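Polyhedrin (Antheraea mylitta cypovirus 4, PDB 5A8S) probably forms the crystalline matrix of the viral occlusion bodies, the polyhedra, in which cypovirus particles are embedded and protected outside the insect host. Local coordinates at residues A7-G11 and K12-R16. Residues are numbered along the deposited sequence; the frame is centred on the assembly and turned at random.
Sequences ALRAG and KRDVR
D14 folds back over the chain that leads up to it and meets R9, A10 and G11. The carboxylate oxygen OD2 of D14 accepts the backbone N of A10 at 3.1 Å. The bond is bent, 136° at the hydrogen, and the N-H comes from above the carboxylate plane. The methyl CB of A10 packs on CB of D14, 3.6 Å away. CG of D14 lies anti to its backbone N (chi1 -151°), which turns the carboxylate toward A10. OD2 of D14 also lies 3.4 Å from CB of R9.

The chain reverses in a type I beta turn from G11 to D14. It is closed by the backbone N of D14, which gives a nearly straight hydrogen bond to O of G11 at 2.9 Å. NH2 of R9 binds O of G11 from the opposite face of its carbonyl plane, at 3.1 Å. The R9 chain bends at chi3 (-75°) and brings its guanidinium back alongside the A10 and G11 carbonyls. NE of R9 then reaches O of A10 at 2.9 Å, with NH2 adding a weak bond. Both carbonyl oxygens lie close to the guanidinium plane, which fixes the rotation of the group. The D14 carboxylate is steeply inclined to that plane, and no N-H of R9 points at OD2; NE of R9 and OD2 of D14 stand 4.2 Å apart.

D14 is the N-cap of helix 15-29: its OD1 accepts the backbone N of R17. NH2 of R9 also forms a salt bridge with E18 in the first turn of that helix. One carboxylate thus ties the helix start to the preceding segment, while R9 joins the carbonyls of A10 and G11 to E18. The negative charge of D14 would be expected to interact favourably with the helix N-terminus and, without a direct bond, with the guanidinium of R9.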
loop_
_atom_site.group_PDB
_atom_site.type_symbol
_atom_site.label_atom_id
_atom_site.label_comp_id
_atom_site.label_asym_id
_atom_site.label_seq_id
_atom_site.Cartn_x
_atom_site.Cartn_y
_atom_site.Cartn_z
ATOM N N ALA A 7 35.617 14.780 -37.131
ATOM C CA ALA A 7 36.140 14.462 -35.796
ATOM C C ALA A 7 37.352 13.560 -35.946
ATOM O O ALA A 7 37.473 12.837 -36.934
ATOM C CB ALA A 7 35.093 13.751 -34.956
ATOM N N LEU A 8 38.242 13.603 -34.958
ATOM C CA LEU A 8 39.406 12.728 -34.919
ATOM C C LEU A 8 39.392 11.958 -33.612
ATOM O O LEU A 8 38.741 12.365 -32.652
ATOM C CB LEU A 8 40.690 13.549 -35.002
ATOM C CG LEU A 8 40.926 14.284 -36.323
ATOM C CD1 LEU A 8 42.232 15.057 -36.258
ATOM C CD2 LEU A 8 40.940 13.310 -37.503
ATOM N N ARG A 9 40.108 10.845 -33.594
ATOM C CA ARG A 9 40.355 10.081 -32.377
ATOM C C ARG A 9 41.684 9.354 -32.535
ATOM O O ARG A 9 42.225 9.282 -33.640
ATOM C CB ARG A 9 39.235 9.072 -32.126
ATOM C CG ARG A 9 38.756 8.352 -33.363
ATOM C CD ARG A 9 38.028 7.061 -32.995
ATOM N NE ARG A 9 38.972 6.026 -32.592
ATOM C CZ ARG A 9 38.632 4.852 -32.074
ATOM N NH1 ARG A 9 37.356 4.548 -31.882
ATOM N NH2 ARG A 9 39.578 3.978 -31.750
ATOM N N ALA A 10 42.220 8.839 -31.433
ATOM C CA ALA A 10 43.416 8.000 -31.490
ATOM C C ALA A 10 43.063 6.667 -32.151
ATOM O O ALA A 10 41.889 6.363 -32.353
ATOM C CB ALA A 10 43.965 7.781 -30.092
ATOM N N GLY A 11 44.073 5.876 -32.496
ATOM C CA GLY A 11 43.837 4.606 -33.167
ATOM C C GLY A 11 43.485 3.472 -32.212
ATOM O O GLY A 11 42.641 3.633 -31.331
ATOM N N LYS A 12 44.133 2.322 -32.393
ATOM C CA LYS A 12 43.876 1.140 -31.568
ATOM C C LYS A 12 44.066 1.433 -30.080
ATOM O O LYS A 12 43.466 0.776 -29.229
ATOM C CB LYS A 12 44.803 -0.015 -31.981
ATOM C CG LYS A 12 44.116 -1.380 -32.045
ATOM C CD LYS A 12 45.118 -2.530 -32.190
ATOM C CE LYS A 12 44.441 -3.888 -31.978
ATOM N NZ LYS A 12 45.368 -5.050 -32.145
ATOM N N ARG A 13 44.907 2.414 -29.760
ATOM C CA ARG A 13 45.163 2.756 -28.361
ATOM C C ARG A 13 44.076 3.617 -27.708
ATOM O O ARG A 13 44.170 3.913 -26.511
ATOM C CB ARG A 13 46.509 3.472 -28.222
ATOM C CG ARG A 13 47.705 2.584 -28.505
ATOM C CD ARG A 13 48.992 3.369 -28.438
ATOM N NE ARG A 13 50.154 2.527 -28.687
ATOM C CZ ARG A 13 51.407 2.918 -28.474
ATOM N NH1 ARG A 13 51.657 4.132 -27.998
ATOM N NH2 ARG A 13 52.402 2.088 -28.723
ATOM N N ASP A 14 43.059 4.033 -28.465
ATOM C CA ASP A 14 41.996 4.865 -27.877
ATOM C C ASP A 14 40.990 4.040 -27.077
ATOM O O ASP A 14 39.796 4.030 -27.372
ATOM C CB ASP A 14 41.246 5.690 -28.925
ATOM C CG ASP A 14 40.690 6.997 -28.343
ATOM O OD1 ASP A 14 40.555 7.084 -27.094
ATOM O OD2 ASP A 14 40.414 7.944 -29.114
ATOM N N VAL A 15 41.480 3.371 -26.046
ATOM C CA VAL A 15 40.638 2.551 -25.204
ATOM C C VAL A 15 39.801 3.429 -24.281
ATOM O O VAL A 15 38.704 3.053 -23.903
ATOM C CB VAL A 15 41.486 1.576 -24.375
ATOM C CG1 VAL A 15 40.602 0.753 -23.453
ATOM C CG2 VAL A 15 42.295 0.678 -25.299
ATOM N N ARG A 16 40.312 4.601 -23.925
ATOM C CA ARG A 16 39.542 5.542 -23.123
ATOM C C ARG A 16 38.228 5.886 -23.817
ATOM O O ARG A 16 37.178 5.960 -23.172
ATOM C CB ARG A 16 40.343 6.819 -22.855
ATOM C CG ARG A 16 39.491 7.968 -22.329
ATOM C CD ARG A 16 40.348 9.145 -21.890
ATOM N NE ARG A 16 41.244 9.545 -22.969
ATOM C CZ ARG A 16 42.464 10.050 -22.797
ATOM N NH1 ARG A 16 42.939 10.236 -21.582
ATOM N NH2 ARG A 16 43.213 10.367 -23.846
HETATM O O HOH W 1 46.616 4.714 -31.456
#